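Local coordinates for LysR family transcriptional regulator (Vibrio vulnificus, PDB 5B7H), which probably acts as a DNA-binding transcription factor of the LysR family, an OxyR-type regulator named OxyR2, represented here by its regulatory domain, at residues V130-L135 with Q188-D193; A27-C32 with I170-L175. The protein carries 1 engineered substitution. One frame throughout, in Å; residues are numbered along the deposited sequence.

Contact 1: residues V130-L135 with Q188-D193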
loop_
_atom_site.group_PDB
_atom_site.type_symbol
_atom_site.label_atom_id
_atom_site.label_comp_id
_atom_site.label_asym_id
_atom_site.label_seq_id
_atom_site.Cartn_x
_atom_site.Cartn_y
_atom_site.Cartn_z
ATOM N N VAL A 130 -2.734 -19.718 3.366
ATOM C CA VAL A 130 -2.975 -20.779 4.352
ATOM C C VAL A 130 -3.318 -22.097 3.651
ATOM O O VAL A 130 -2.849 -23.172 4.047
ATOM C CB VAL A 130 -4.058 -20.317 5.345
ATOM C CG1 VAL A 130 -4.593 -21.431 6.189
ATOM C CG2 VAL A 130 -3.468 -19.224 6.250
ATOM N N SER A 131 -4.129 -22.036 2.592
ATOM C CA SER A 131 -4.488 -23.280 1.922
ATOM C C SER A 131 -3.356 -23.806 1.046
ATOM O O SER A 131 -3.091 -25.010 1.039
ATOM C CB SER A 131 -5.752 -23.096 1.091
ATOM O OG SER A 131 -5.612 -22.010 0.212
ATOM N N ALA A 132 -2.712 -22.938 0.261
ATOM C CA ALA A 132 -1.676 -23.399 -0.657
ATOM C C ALA A 132 -0.456 -23.900 0.098
ATOM O O ALA A 132 0.209 -24.844 -0.349
ATOM C CB ALA A 132 -1.264 -22.216 -1.547
ATOM N N CYS A 133 -0.131 -23.249 1.223
ATOM C CA CYS A 133 1.038 -23.619 2.015
ATOM C C CYS A 133 0.698 -24.578 3.141
ATOM O O CYS A 133 1.584 -24.930 3.926
ATOM C CB CYS A 133 1.754 -22.372 2.572
ATOM S SG CYS A 133 2.223 -21.228 1.276
ATOM N N LYS A 134 -0.550 -25.023 3.224
ATOM C CA LYS A 134 -0.917 -26.166 4.058
ATOM C C LYS A 134 -0.745 -25.888 5.545
ATOM O O LYS A 134 -0.321 -26.775 6.304
ATOM C CB LYS A 134 -0.134 -27.429 3.652
ATOM C CG LYS A 134 -0.341 -27.864 2.200
ATOM C CD LYS A 134 -1.814 -28.030 1.955
ATOM C CE LYS A 134 -2.187 -29.426 1.438
ATOM N NZ LYS A 134 -3.571 -29.831 1.913
ATOM N N LEU A 135 -1.074 -24.679 5.985
ATOM C CA LEU A 135 -1.031 -24.355 7.411
ATOM C C LEU A 135 -2.362 -24.798 8.006
ATOM O O LEU A 135 -3.383 -24.124 7.848
ATOM C CB LEU A 135 -0.776 -22.853 7.620
ATOM C CG LEU A 135 -0.841 -22.350 9.078
ATOM C CD1 LEU A 135 0.117 -23.222 9.920
ATOM C CD2 LEU A 135 -0.493 -20.887 9.147
ATOM N N GLN A 188 5.071 -28.768 -0.883
ATOM C CA GLN A 188 5.137 -28.540 -2.312
ATOM C C GLN A 188 5.347 -27.059 -2.591
ATOM O O GLN A 188 5.183 -26.202 -1.719
ATOM C CB GLN A 188 3.838 -29.003 -2.970
ATOM C CG GLN A 188 3.758 -30.502 -3.270
ATOM C CD GLN A 188 4.503 -31.360 -2.253
ATOM O OE1 GLN A 188 4.031 -31.573 -1.128
ATOM N NE2 GLN A 188 5.678 -31.850 -2.643
ATOM N N GLN A 189 5.738 -26.766 -3.830
ATOM C CA GLN A 189 5.754 -25.388 -4.288
ATOM C C GLN A 189 4.324 -24.871 -4.294
ATOM O O GLN A 189 3.416 -25.509 -4.841
ATOM C CB GLN A 189 6.376 -25.300 -5.678
ATOM C CG GLN A 189 7.900 -25.190 -5.632
ATOM C CD GLN A 189 8.521 -24.974 -7.000
ATOM O OE1 GLN A 189 8.134 -25.617 -7.981
ATOM N NE2 GLN A 189 9.498 -24.074 -7.070
ATOM N N ALA A 190 4.114 -23.747 -3.631
ATOM C CA ALA A 190 2.798 -23.183 -3.419
ATOM C C ALA A 190 2.733 -21.803 -4.058
ATOM O O ALA A 190 3.740 -21.098 -4.165
ATOM C CB ALA A 190 2.560 -22.986 -1.961
ATOM N N TYR A 191 1.531 -21.424 -4.473
ATOM C CA TYR A 191 1.377 -20.229 -5.295
ATOM C C TYR A 191 -0.089 -19.837 -5.267
ATOM O O TYR A 191 -0.947 -20.607 -4.819
ATOM C CB TYR A 191 1.844 -20.532 -6.730
ATOM C CG TYR A 191 0.981 -21.573 -7.461
ATOM C CD1 TYR A 191 1.356 -22.910 -7.466
ATOM C CD2 TYR A 191 -0.206 -21.225 -8.113
ATOM C CE1 TYR A 191 0.566 -23.863 -8.104
ATOM C CE2 TYR A 191 -1.013 -22.190 -8.770
ATOM C CZ TYR A 191 -0.602 -23.496 -8.753
ATOM O OH TYR A 191 -1.380 -24.445 -9.396
ATOM N N ARG A 192 -0.380 -18.653 -5.829
ATOM C CA ARG A 192 -1.756 -18.216 -6.089
ATOM C C ARG A 192 -1.899 -17.964 -7.589
ATOM O O ARG A 192 -0.973 -17.485 -8.252
ATOM C CB ARG A 192 -2.191 -16.958 -5.277
ATOM C CG ARG A 192 -1.271 -15.760 -5.530
ATOM C CD ARG A 192 -1.749 -14.580 -4.712
ATOM N NE ARG A 192 -0.852 -13.471 -4.972
ATOM C CZ ARG A 192 -1.069 -12.217 -4.570
ATOM N NH1 ARG A 192 -2.164 -11.898 -3.886
ATOM N NH2 ARG A 192 -0.193 -11.264 -4.872
ATOM N N ASP A 193 -3.053 -18.311 -8.145
ATOM C CA ASP A 193 -3.385 -17.924 -9.513
ATOM C C ASP A 193 -3.750 -16.444 -9.559
ATOM O O ASP A 193 -4.334 -15.888 -8.625
ATOM C CB ASP A 193 -4.601 -18.706 -10.007
ATOM C CG ASP A 193 -4.286 -20.101 -10.466
ATOM O OD1 ASP A 193 -3.145 -20.420 -10.906
ATOM O OD2 ASP A 193 -5.239 -20.941 -10.421
HETATM O O HOH W 1 2.488 -26.452 -0.239
#
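The carbonyl oxygen of Ala132 accepts from a water that also donates to Gln188 O; the same oxygen touches the Ala190 methyl. The water lies 2.8 Å from Ala132 O and 3.1 Å from Gln188 O. Both its hydrogens are therefore used on backbone acceptors, one on each segment. No direct hydrogen bond crosses between the two segments, so the water is the polar link. The rest is van der Waals packing of methyls, one sulfur and two carbonyl oxygens.

Ala190 CB is at the middle of that packing. It sits 3.4 Å from Ala132 O and 3.9 Å from Ala132 CB. From the following residue, Cys133 SG comes to 3.7 Å of the same Ala190 CB. The sulfur gets there because it lies beside the backbone N, anti to the carbonyl carbon (chi1 -56°). The Ala132 methyl, CB, also lies 3.7 Å from Tyr191 O. Tyr191 itself directs its CB away from segment 130-135, so its backbone makes the contact.

The helix stops in a Schellman motif. Lys134 takes a positive phi of 66°, and Leu135 N bonds back to Val130 O at 3.0 Å. The second bond, Lys134 N to Ser131 O, is weak. This turn brings the chain out of the helix beside Ala190 and Tyr191.

By its topology, the contact lies in the subdomain built mainly from the middle of the chain (RD-II in LysR regulators), in a fold of the periplasmic-binding-protein type. Helix 124-132 ends against strand 180-198. Cys133 also packs on Phe90 of strand 81-95 and Phe164 of strand 163-166, while Tyr108 OH bonds Cys133 O. Ala190 and Arg192 pair by backbone with Phe90 and Asp88 of strand 81-95.

Contact 2: residues A27-C32 with I170-L175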
loop_
_atom_site.group_PDB
_atom_site.type_symbol
_atom_site.label_atom_id
_atom_site.label_comp_id
_atom_site.label_asym_id
_atom_site.label_seq_id
_atom_site.Cartn_x
_atom_site.Cartn_y
_atom_site.Cartn_z
ATOM N N ALA A 27 -1.922 -4.818 -6.613
ATOM C CA ALA A 27 -1.880 -3.502 -7.269
ATOM C C ALA A 27 -0.538 -2.780 -7.173
ATOM O O ALA A 27 -0.074 -2.279 -8.216
ATOM C CB ALA A 27 -3.012 -2.613 -6.742
ATOM N N PRO A 28 0.121 -2.701 -6.010
ATOM C CA PRO A 28 1.370 -1.919 -5.929
ATOM C C PRO A 28 2.486 -2.530 -6.747
ATOM O O PRO A 28 3.491 -1.853 -6.947
ATOM C CB PRO A 28 1.738 -1.967 -4.444
ATOM C CG PRO A 28 0.497 -2.390 -3.733
ATOM C CD PRO A 28 -0.247 -3.288 -4.708
ATOM N N PHE A 29 2.385 -3.811 -7.121
ATOM C CA PHE A 29 3.508 -4.524 -7.723
ATOM C C PHE A 29 3.247 -4.676 -9.219
ATOM O O PHE A 29 3.838 -3.954 -10.034
ATOM C CB PHE A 29 3.658 -5.854 -6.978
ATOM C CG PHE A 29 3.540 -5.699 -5.448
ATOM C CD1 PHE A 29 4.441 -4.885 -4.739
ATOM C CD2 PHE A 29 2.513 -6.316 -4.763
ATOM C CE1 PHE A 29 4.336 -4.727 -3.357
ATOM C CE2 PHE A 29 2.391 -6.165 -3.390
ATOM C CZ PHE A 29 3.302 -5.358 -2.680
ATOM N N LEU A 30 2.282 -5.506 -9.598
ATOM C CA LEU A 30 2.079 -5.843 -10.998
ATOM C C LEU A 30 1.664 -4.650 -11.843
ATOM O O LEU A 30 2.017 -4.582 -13.033
ATOM C CB LEU A 30 1.004 -6.932 -11.072
ATOM C CG LEU A 30 0.475 -7.355 -12.427
ATOM C CD1 LEU A 30 1.576 -8.047 -13.231
ATOM C CD2 LEU A 30 -0.729 -8.328 -12.228
ATOM N N LEU A 31 0.875 -3.710 -11.289
ATOM C CA LEU A 31 0.371 -2.632 -12.143
ATOM C C LEU A 31 1.452 -1.668 -12.584
ATOM O O LEU A 31 1.308 -1.063 -13.652
ATOM C CB LEU A 31 -0.770 -1.873 -11.452
ATOM C CG LEU A 31 -2.009 -2.737 -11.186
ATOM C CD1 LEU A 31 -3.068 -1.813 -10.514
ATOM C CD2 LEU A 31 -2.581 -3.363 -12.465
ATOM N N CYS A 32 2.539 -1.547 -11.826
ATOM C CA CYS A 32 3.644 -0.715 -12.275
ATOM C C CYS A 32 4.166 -1.259 -13.596
ATOM O O CYS A 32 4.379 -0.507 -14.564
ATOM C CB CYS A 32 4.781 -0.766 -11.240
ATOM S SG CYS A 32 4.416 0.013 -9.645
ATOM N N ILE A 170 8.174 -9.398 -3.453
ATOM C CA ILE A 170 9.623 -9.501 -3.325
ATOM C C ILE A 170 10.303 -8.920 -4.548
ATOM O O ILE A 170 11.287 -8.153 -4.434
ATOM C CB ILE A 170 10.025 -10.968 -3.122
ATOM C CG1 ILE A 170 9.377 -11.497 -1.848
ATOM C CG2 ILE A 170 11.527 -11.052 -3.021
ATOM C CD1 ILE A 170 9.610 -13.001 -1.667
ATOM N N ASP A 171 9.781 -9.261 -5.736
ATOM C CA ASP A 171 10.419 -8.803 -6.978
ATOM C C ASP A 171 10.335 -7.288 -7.157
ATOM O O ASP A 171 11.145 -6.722 -7.907
ATOM C CB ASP A 171 9.723 -9.477 -8.146
ATOM C CG ASP A 171 10.025 -10.983 -8.219
ATOM O OD1 ASP A 171 9.351 -11.700 -9.004
ATOM O OD2 ASP A 171 10.928 -11.478 -7.503
ATOM N N HIS A 172 9.440 -6.629 -6.429
ATOM C CA HIS A 172 9.220 -5.186 -6.452
ATOM C C HIS A 172 9.801 -4.469 -5.249
ATOM O O HIS A 172 9.474 -3.293 -4.999
ATOM C CB HIS A 172 7.728 -4.903 -6.659
ATOM C CG HIS A 172 7.342 -4.937 -8.103
ATOM N ND1 HIS A 172 7.462 -3.834 -8.925
ATOM C CD2 HIS A 172 6.904 -5.954 -8.888
ATOM C CE1 HIS A 172 7.115 -4.173 -10.159
ATOM N NE2 HIS A 172 6.760 -5.445 -10.163
ATOM N N GLY A 173 10.667 -5.136 -4.516
ATOM C CA GLY A 173 11.459 -4.485 -3.490
ATOM C C GLY A 173 10.818 -4.322 -2.122
ATOM O O GLY A 173 11.313 -3.518 -1.325
ATOM N N LEU A 174 9.709 -5.012 -1.840
ATOM C CA LEU A 174 9.009 -4.783 -0.576
ATOM C C LEU A 174 9.944 -5.038 0.607
ATOM O O LEU A 174 9.792 -4.382 1.672
ATOM C CB LEU A 174 7.776 -5.704 -0.501
ATOM C CG LEU A 174 6.910 -5.475 0.759
ATOM C CD1 LEU A 174 6.227 -4.109 0.708
ATOM C CD2 LEU A 174 5.880 -6.606 0.803
ATOM N N LEU A 175 10.893 -5.985 0.454
ATOM C CA LEU A 175 11.744 -6.322 1.592
ATOM C C LEU A 175 12.992 -5.460 1.687
ATOM O O LEU A 175 13.748 -5.601 2.662
ATOM C CB LEU A 175 12.171 -7.792 1.540
ATOM C CG LEU A 175 11.042 -8.764 1.178
ATOM C CD1 LEU A 175 11.598 -10.172 1.234
ATOM C CD2 LEU A 175 9.838 -8.645 2.061
#
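His172 reaches Phe29 from the end of the short helix 167-171, which closes in a Schellman motif. The second segment belongs to the subdomain formed by the middle of the chain. Helix 27-41 belongs to the other, which also holds strand 16-22, so the contact spans the two halves of this periplasmic-binding-protein-like fold.

Ile170 comes first. Its carbonyl oxygen takes the bond from Gly173 N at 3.1 Å, while its side chain packs on Val182 of strand 180-198. Asp171 turns its carboxylate back to Gln167 through OD2.

His172 carries most of the contact. Its CB lies 3.8 Å from Phe29 CD1, and its CD2 lies 3.8 Å from Phe29 CB. Phe29 CG lies beside its backbone N, anti to the carbonyl carbon (chi1 -44°), and the two side chains cross obliquely. Phe29 O stands over one face of the imidazole, 3.2 Å above the plane and offset toward the rim. The oxygen is 3.3 Å from His172 NE2, but the angle is poor and this is no hydrogen bond. Instead NE2 bonds Asp33 OD1, one turn further along helix 27-41, which helps fix the rotation of the ring. Phe29 O accepts from Cys32 N. Cys32 CB lies near His172 CE1, at 4.3 Å.

Gly173 is the C-prime residue of the motif, with phi 85°; the other bond runs from Leu174 N to Ala169 O. Leu174 sends its CB toward helix 27-41, but only loosely, and also packs on Leu149, His150 and Val153 of helix 149-157. Leu175 turns to Leu180 and Val182.

On the helix side, Gln154 NE2 of the second subunit bonds Ala27 O. The Phe29 ring has Pro28 CB over the centre of one face, 3.9 Å above the plane.

In the fold
From the N terminus the chain meets 27-32, then 130-135, 170-175 and 188-193. Contact 2 opens first, in the first turns of helix 27-41, and closes at 170-175 after 137 residues. Contact 1 opens within that span, at the end of helix 124-132, and closes at 188-193 on strand 180-198. The two loops therefore cross. Contact 1 joins parts of the subdomain formed by the middle of the chain. Contact 2 links it to the subdomain that holds strand 16-22 and helix 27-41. Helix 167-171 is followed, after a short loop, by strand 180-198, so the second halves are neighbours in sequence. The contact centres are about 20 Å apart, and the two do not touch.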